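Long-range contact in calcineurin-like phosphoesterase domain-containing protein (Aquifex aeolicus, PDB 1XM7), which is of unknown function but belongs to the calcineurin-like metallophosphoesterases, and so is probably a hydrolase of phosphate esters: residues Thr46-Gly51 and Ile109-Tyr114. Sequence-based numbering, arbitrary orientation.
Sequences TLYHLG and ILLSHY
His-113 turns the edge of its imidazole to the backbone of Leu-50: ND1 gives its hydrogen to Leu-50 O at 2.7 Å, in the ring plane and on a carbonyl lone pair, though bent at the hydrogen (140°). CG anti to the backbone N (chi1 169°) brings ND1 to this oxygen. The same oxygen takes a CA-H...O contact from His-113 CA, 3.1 Å from Leu-50 O. Gly-51 follows so closely, its CA 3.2 Å from His-113 ND1, that a side chain there would strike the ring. The segments run off the ends of strands 46-49 and 107-112, one from each facing sheet of the calcineurin-like phosphoesterase sandwich; Gly-51 and Asp-52 form the Gly-Asp of a family motif, and His-113 lies against Asp-9 and Asp-52, consistent with this family's metal-site region. An alanine in place of His-113 would probably leave Leu-50 O without this donor and the loop at Gly-51 less firmly tied to the second sheet. Deeper between the sheets, Leu-111 crosses Tyr-48 at about a right angle, its CD1 methyl 3.4 Å from ring atom CD2 of Tyr-48. Leu-50 slants past Leu-111, CD2 lying 4.2 Å from Leu-111 CB, and both leucines also pack on Ile-144. The ring of Phe-6 meets that of Tyr-48 with the planes about 10° apart.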
loop_
_atom_site.group_PDB
_atom_site.type_symbol
_atom_site.label_atom_id
_atom_site.label_comp_id
_atom_site.label_asym_id
_atom_site.label_seq_id
_atom_site.Cartn_x
_atom_site.Cartn_y
_atom_site.Cartn_z
ATOM N N THR A 46 -0.179 12.379 -6.142
ATOM C CA THR A 46 0.789 11.291 -6.203
ATOM C C THR A 46 0.257 10.148 -5.360
ATOM O O THR A 46 -0.055 10.327 -4.180
ATOM C CB THR A 46 2.175 11.701 -5.657
ATOM O OG1 THR A 46 2.697 12.775 -6.452
ATOM C CG2 THR A 46 3.146 10.512 -5.712
ATOM N N LEU A 47 0.153 8.976 -5.981
ATOM C CA LEU A 47 -0.348 7.775 -5.320
ATOM C C LEU A 47 0.759 6.775 -5.014
ATOM O O LEU A 47 1.510 6.358 -5.901
ATOM C CB LEU A 47 -1.404 7.103 -6.203
ATOM C CG LEU A 47 -1.975 5.745 -5.779
ATOM C CD1 LEU A 47 -2.744 5.866 -4.469
ATOM C CD2 LEU A 47 -2.890 5.231 -6.879
ATOM N N TYR A 48 0.861 6.394 -3.749
ATOM C CA TYR A 48 1.855 5.414 -3.333
ATOM C C TYR A 48 1.203 4.039 -3.153
ATOM O O TYR A 48 0.255 3.883 -2.378
ATOM C CB TYR A 48 2.522 5.835 -2.011
ATOM C CG TYR A 48 3.409 7.060 -2.124
ATOM C CD1 TYR A 48 2.873 8.351 -2.053
ATOM C CD2 TYR A 48 4.778 6.928 -2.358
ATOM C CE1 TYR A 48 3.685 9.483 -2.220
ATOM C CE2 TYR A 48 5.598 8.048 -2.529
ATOM C CZ TYR A 48 5.046 9.321 -2.459
ATOM O OH TYR A 48 5.860 10.420 -2.626
ATOM N N HIS A 49 1.702 3.051 -3.895
ATOM C CA HIS A 49 1.204 1.685 -3.794
ATOM C C HIS A 49 2.279 0.961 -2.995
ATOM O O HIS A 49 3.410 0.814 -3.449
ATOM C CB HIS A 49 1.059 1.053 -5.172
ATOM C CG HIS A 49 0.264 -0.212 -5.166
ATOM N ND1 HIS A 49 0.575 -1.280 -4.351
ATOM C CD2 HIS A 49 -0.838 -0.575 -5.863
ATOM C CE1 HIS A 49 -0.302 -2.248 -4.548
ATOM N NE2 HIS A 49 -1.169 -1.845 -5.460
ATOM N N LEU A 50 1.931 0.509 -1.799
ATOM C CA LEU A 50 2.917 -0.126 -0.939
ATOM C C LEU A 50 2.990 -1.651 -0.950
ATOM O O LEU A 50 3.268 -2.260 0.077
ATOM C CB LEU A 50 2.732 0.397 0.495
ATOM C CG LEU A 50 2.563 1.930 0.590
ATOM C CD1 LEU A 50 2.482 2.340 2.039
ATOM C CD2 LEU A 50 3.715 2.652 -0.085
ATOM N N GLY A 51 2.741 -2.277 -2.097
ATOM C CA GLY A 51 2.868 -3.721 -2.139
ATOM C C GLY A 51 1.737 -4.597 -2.636
ATOM O O GLY A 51 0.567 -4.348 -2.356
ATOM N N ILE A 109 8.426 10.366 7.017
ATOM C CA ILE A 109 7.647 9.151 6.796
ATOM C C ILE A 109 8.327 7.989 6.061
ATOM O O ILE A 109 8.851 8.145 4.951
ATOM C CB ILE A 109 6.340 9.470 6.027
ATOM C CG1 ILE A 109 5.613 10.647 6.685
ATOM C CG2 ILE A 109 5.433 8.241 6.015
ATOM C CD1 ILE A 109 4.413 11.152 5.900
ATOM N N LEU A 110 8.284 6.818 6.694
ATOM C CA LEU A 110 8.842 5.600 6.129
ATOM C C LEU A 110 7.707 4.876 5.422
ATOM O O LEU A 110 6.648 4.618 6.009
ATOM C CB LEU A 110 9.390 4.676 7.222
ATOM C CG LEU A 110 10.531 3.693 6.909
ATOM C CD1 LEU A 110 10.326 2.436 7.721
ATOM C CD2 LEU A 110 10.594 3.348 5.446
ATOM N N LEU A 111 7.944 4.560 4.156
ATOM C CA LEU A 111 6.988 3.842 3.337
ATOM C C LEU A 111 7.587 2.478 3.049
ATOM O O LEU A 111 8.673 2.365 2.465
ATOM C CB LEU A 111 6.772 4.565 2.016
ATOM C CG LEU A 111 6.400 6.044 2.065
ATOM C CD1 LEU A 111 6.309 6.551 0.645
ATOM C CD2 LEU A 111 5.084 6.247 2.800
ATOM N N SER A 112 6.883 1.443 3.469
ATOM C CA SER A 112 7.339 0.090 3.238
ATOM C C SER A 112 6.113 -0.809 3.108
ATOM O O SER A 112 5.015 -0.424 3.508
ATOM C CB SER A 112 8.197 -0.365 4.403
ATOM O OG SER A 112 8.794 -1.609 4.110
ATOM N N HIS A 113 6.283 -1.990 2.529
ATOM C CA HIS A 113 5.164 -2.905 2.396
ATOM C C HIS A 113 4.984 -3.658 3.702
ATOM O O HIS A 113 3.872 -3.959 4.112
ATOM C CB HIS A 113 5.426 -3.915 1.286
ATOM C CG HIS A 113 4.439 -5.040 1.253
ATOM N ND1 HIS A 113 3.141 -4.880 0.814
ATOM C CD2 HIS A 113 4.549 -6.331 1.639
ATOM C CE1 HIS A 113 2.494 -6.026 0.934
ATOM N NE2 HIS A 113 3.325 -6.923 1.431
ATOM N N TYR A 114 6.102 -3.952 4.353
ATOM C CA TYR A 114 6.096 -4.714 5.590
ATOM C C TYR A 114 5.916 -3.853 6.809
ATOM O O TYR A 114 6.357 -2.710 6.839
ATOM C CB TYR A 114 7.393 -5.524 5.715
ATOM C CG TYR A 114 7.676 -6.370 4.492
ATOM C CD1 TYR A 114 8.195 -5.793 3.329
ATOM C CD2 TYR A 114 7.351 -7.730 4.467
ATOM C CE1 TYR A 114 8.377 -6.542 2.173
ATOM C CE2 TYR A 114 7.528 -8.491 3.310
ATOM C CZ TYR A 114 8.042 -7.889 2.167
ATOM O OH TYR A 114 8.222 -8.626 1.014
#